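Local atomic coordinates of ancestral congerin Con-anc (PDB entry 3AJY), a protein that binds beta-galactosides such as lactose, as a reconstructed ancestor of the fish galectins called congerins. Residues Arg49-Gly53 with Ala54-Thr58. Sequence-based numbering, arbitrary orientation.
Sequences RFNYG and ADQNT. With BGC (beta-D-glucopyranose), chain C; GAL (beta-D-galactopyranose), chain B.
Bends at chi2 (-125°) and chi3 (-92°) swing the guanidinium of Arg49 along the hairpin to Asp55, while Asp55, CG anti to its carbonyl carbon, presents OD2 to the arginine. The two residues sit on the same face of a beta hairpin that links strands 41-52 and 58-65 in the sugar-binding sheet of the galectin beta sandwich. Their salt bridge runs from Arg49 NH2 to Asp55 OD2 at 2.7 Å, nearly straight and close to the guanidinium plane; Arg49 NE adds a weak bond to the same oxygen. NH2 also donates to O3 of the glucose at 2.7 Å, so carboxylate and sugar together fix the group's rotation. Tyr52 CD2 lies over the centre of one guanidinium face, 3.4 Å above the plane, while Asp47 holds NH1 and Arg74 pairs with Asp55 OD1, a network that probably holds the guanidinium in place for the glycan.

The tip is a type II' turn from Tyr52 to Asp55, with Gly53 at its positive-phi corner. Tyr52 N reaches Asp55 O at 2.9 Å, and Asp55 N returns a bond to Tyr52 O. Farther back, the pairing of Arg49 with two residues, Asn57 and Thr58, fits a G1 beta bulge, and Asn57 N bonds Phe50 O. On the other face, Asn51 and Gln56 run side by side, their amide planes 62° apart: Gln56 NE2 meets a lone pair of Asn51 OD1 at 2.9 Å. Toward the galactose, Tyr52 OH hydrogen-bonds GAL O2 at 3.2 Å.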
loop_
_atom_site.group_PDB
_atom_site.type_symbol
_atom_site.label_atom_id
_atom_site.label_comp_id
_atom_site.label_asym_id
_atom_site.label_seq_id
_atom_site.Cartn_x
_atom_site.Cartn_y
_atom_site.Cartn_z
ATOM N N ARG A 49 20.088 -9.396 -6.635
ATOM C CA ARG A 49 20.933 -10.426 -6.068
ATOM C C ARG A 49 22.308 -9.858 -5.760
ATOM O O ARG A 49 23.111 -9.599 -6.661
ATOM C CB ARG A 49 21.019 -11.625 -7.018
ATOM C CG ARG A 49 19.769 -11.825 -7.813
ATOM C CD ARG A 49 19.128 -13.175 -7.722
ATOM N NE ARG A 49 19.570 -14.086 -8.750
ATOM C CZ ARG A 49 18.834 -15.035 -9.347
ATOM N NH1 ARG A 49 17.543 -15.211 -9.099
ATOM N NH2 ARG A 49 19.418 -15.814 -10.234
ATOM N N PHE A 50 22.559 -9.639 -4.477
ATOM C CA PHE A 50 23.885 -9.309 -4.013
ATOM C C PHE A 50 24.800 -10.504 -4.259
ATOM O O PHE A 50 25.905 -10.366 -4.789
ATOM C CB PHE A 50 23.841 -8.969 -2.527
ATOM C CG PHE A 50 22.902 -7.838 -2.201
ATOM C CD1 PHE A 50 21.565 -8.089 -1.889
ATOM C CD2 PHE A 50 23.351 -6.523 -2.220
ATOM C CE1 PHE A 50 20.692 -7.048 -1.593
ATOM C CE2 PHE A 50 22.487 -5.478 -1.925
ATOM C CZ PHE A 50 21.160 -5.732 -1.622
ATOM N N ASN A 51 24.320 -11.686 -3.887
ATOM C CA ASN A 51 25.129 -12.886 -3.945
ATOM C C ASN A 51 24.166 -14.062 -4.011
ATOM O O ASN A 51 23.622 -14.451 -2.982
ATOM C CB ASN A 51 26.025 -12.957 -2.687
ATOM C CG ASN A 51 26.726 -14.306 -2.523
ATOM O OD1 ASN A 51 27.353 -14.817 -3.456
ATOM N ND2 ASN A 51 26.631 -14.878 -1.321
ATOM N N TYR A 52 23.926 -14.583 -5.217
ATOM C CA TYR A 52 23.037 -15.747 -5.413
ATOM C C TYR A 52 23.597 -16.533 -6.592
ATOM O O TYR A 52 23.520 -16.093 -7.734
ATOM C CB TYR A 52 21.565 -15.316 -5.648
ATOM C CG TYR A 52 20.523 -16.436 -5.547
ATOM C CD1 TYR A 52 20.142 -16.949 -4.305
ATOM C CD2 TYR A 52 19.907 -16.961 -6.685
ATOM C CE1 TYR A 52 19.188 -17.973 -4.203
ATOM C CE2 TYR A 52 18.950 -17.995 -6.591
ATOM C CZ TYR A 52 18.601 -18.487 -5.342
ATOM O OH TYR A 52 17.657 -19.505 -5.205
ATOM N N GLY A 53 24.197 -17.683 -6.294
ATOM C CA GLY A 53 24.937 -18.456 -7.279
ATOM C C GLY A 53 25.984 -17.595 -7.959
ATOM O O GLY A 53 26.700 -16.831 -7.301
ATOM N N ALA A 54 26.052 -17.700 -9.281
ATOM C CA ALA A 54 27.009 -16.947 -10.078
ATOM C C ALA A 54 26.637 -15.461 -10.173
ATOM O O ALA A 54 27.432 -14.660 -10.651
ATOM C CB ALA A 54 27.112 -17.541 -11.451
ATOM N N ASP A 55 25.430 -15.118 -9.725
ATOM C CA ASP A 55 24.944 -13.745 -9.758
ATOM C C ASP A 55 25.455 -12.902 -8.584
ATOM O O ASP A 55 25.010 -13.065 -7.448
ATOM C CB ASP A 55 23.404 -13.724 -9.815
ATOM C CG ASP A 55 22.857 -14.350 -11.100
ATOM O OD1 ASP A 55 23.408 -14.063 -12.181
ATOM O OD2 ASP A 55 21.873 -15.131 -11.047
ATOM N N GLN A 56 26.386 -11.999 -8.871
ATOM C CA GLN A 56 26.871 -11.050 -7.872
ATOM C C GLN A 56 26.458 -9.659 -8.322
ATOM O O GLN A 56 26.648 -9.312 -9.488
ATOM C CB GLN A 56 28.402 -11.128 -7.713
ATOM C CG GLN A 56 28.972 -12.552 -7.517
ATOM C CD GLN A 56 28.517 -13.196 -6.206
ATOM O OE1 GLN A 56 28.775 -12.682 -5.113
ATOM N NE2 GLN A 56 27.838 -14.313 -6.315
ATOM N N ASN A 57 25.862 -8.883 -7.418
ATOM C CA ASN A 57 25.337 -7.544 -7.743
ATOM C C ASN A 57 24.671 -7.493 -9.118
ATOM O O ASN A 57 25.000 -6.654 -9.975
ATOM C CB ASN A 57 26.431 -6.464 -7.630
ATOM C CG ASN A 57 26.995 -6.336 -6.222
ATOM O OD1 ASN A 57 26.284 -6.475 -5.242
ATOM N ND2 ASN A 57 28.290 -6.047 -6.126
ATOM N N THR A 58 23.725 -8.407 -9.311
ATOM C CA THR A 58 23.026 -8.541 -10.576
ATOM C C THR A 58 21.534 -8.541 -10.301
ATOM O O THR A 58 21.068 -9.158 -9.329
ATOM C CB THR A 58 23.447 -9.848 -11.270
ATOM O OG1 THR A 58 24.862 -9.824 -11.470
ATOM C CG2 THR A 58 22.743 -10.056 -12.615
HETATM C C2 BGC C . 19.129 -19.628 -12.454
HETATM C C3 BGC C . 18.442 -18.994 -11.254
HETATM C C4 BGC C . 17.213 -19.798 -10.797
HETATM C C5 BGC C . 17.631 -21.268 -10.638
HETATM C C6 BGC C . 16.539 -22.236 -10.186
HETATM C C1 BGC C . 19.382 -21.096 -12.136
HETATM O O1 BGC C . 19.936 -21.709 -13.259
HETATM O O2 BGC C . 20.356 -18.973 -12.710
HETATM O O3 BGC C . 18.104 -17.690 -11.629
HETATM O O4 BGC C . 16.805 -19.297 -9.543
HETATM O O5 BGC C . 18.143 -21.713 -11.867
HETATM O O6 BGC C . 15.480 -22.138 -11.111
HETATM C C1 GAL B . 15.430 -18.896 -9.520
HETATM C C2 GAL B . 15.089 -18.600 -8.064
HETATM C C3 GAL B . 13.671 -18.052 -7.933
HETATM C C4 GAL B . 13.470 -16.879 -8.902
HETATM C C5 GAL B . 13.842 -17.299 -10.328
HETATM C C6 GAL B . 13.676 -16.178 -11.369
HETATM O O2 GAL B . 15.219 -19.779 -7.304
HETATM O O3 GAL B . 13.486 -17.628 -6.596
HETATM O O4 GAL B . 14.268 -15.785 -8.491
HETATM O O5 GAL B . 15.173 -17.778 -10.360
HETATM O O6 GAL B . 13.928 -16.685 -12.673
HETATM O O HOH W 1 27.782 -8.747 -3.328
#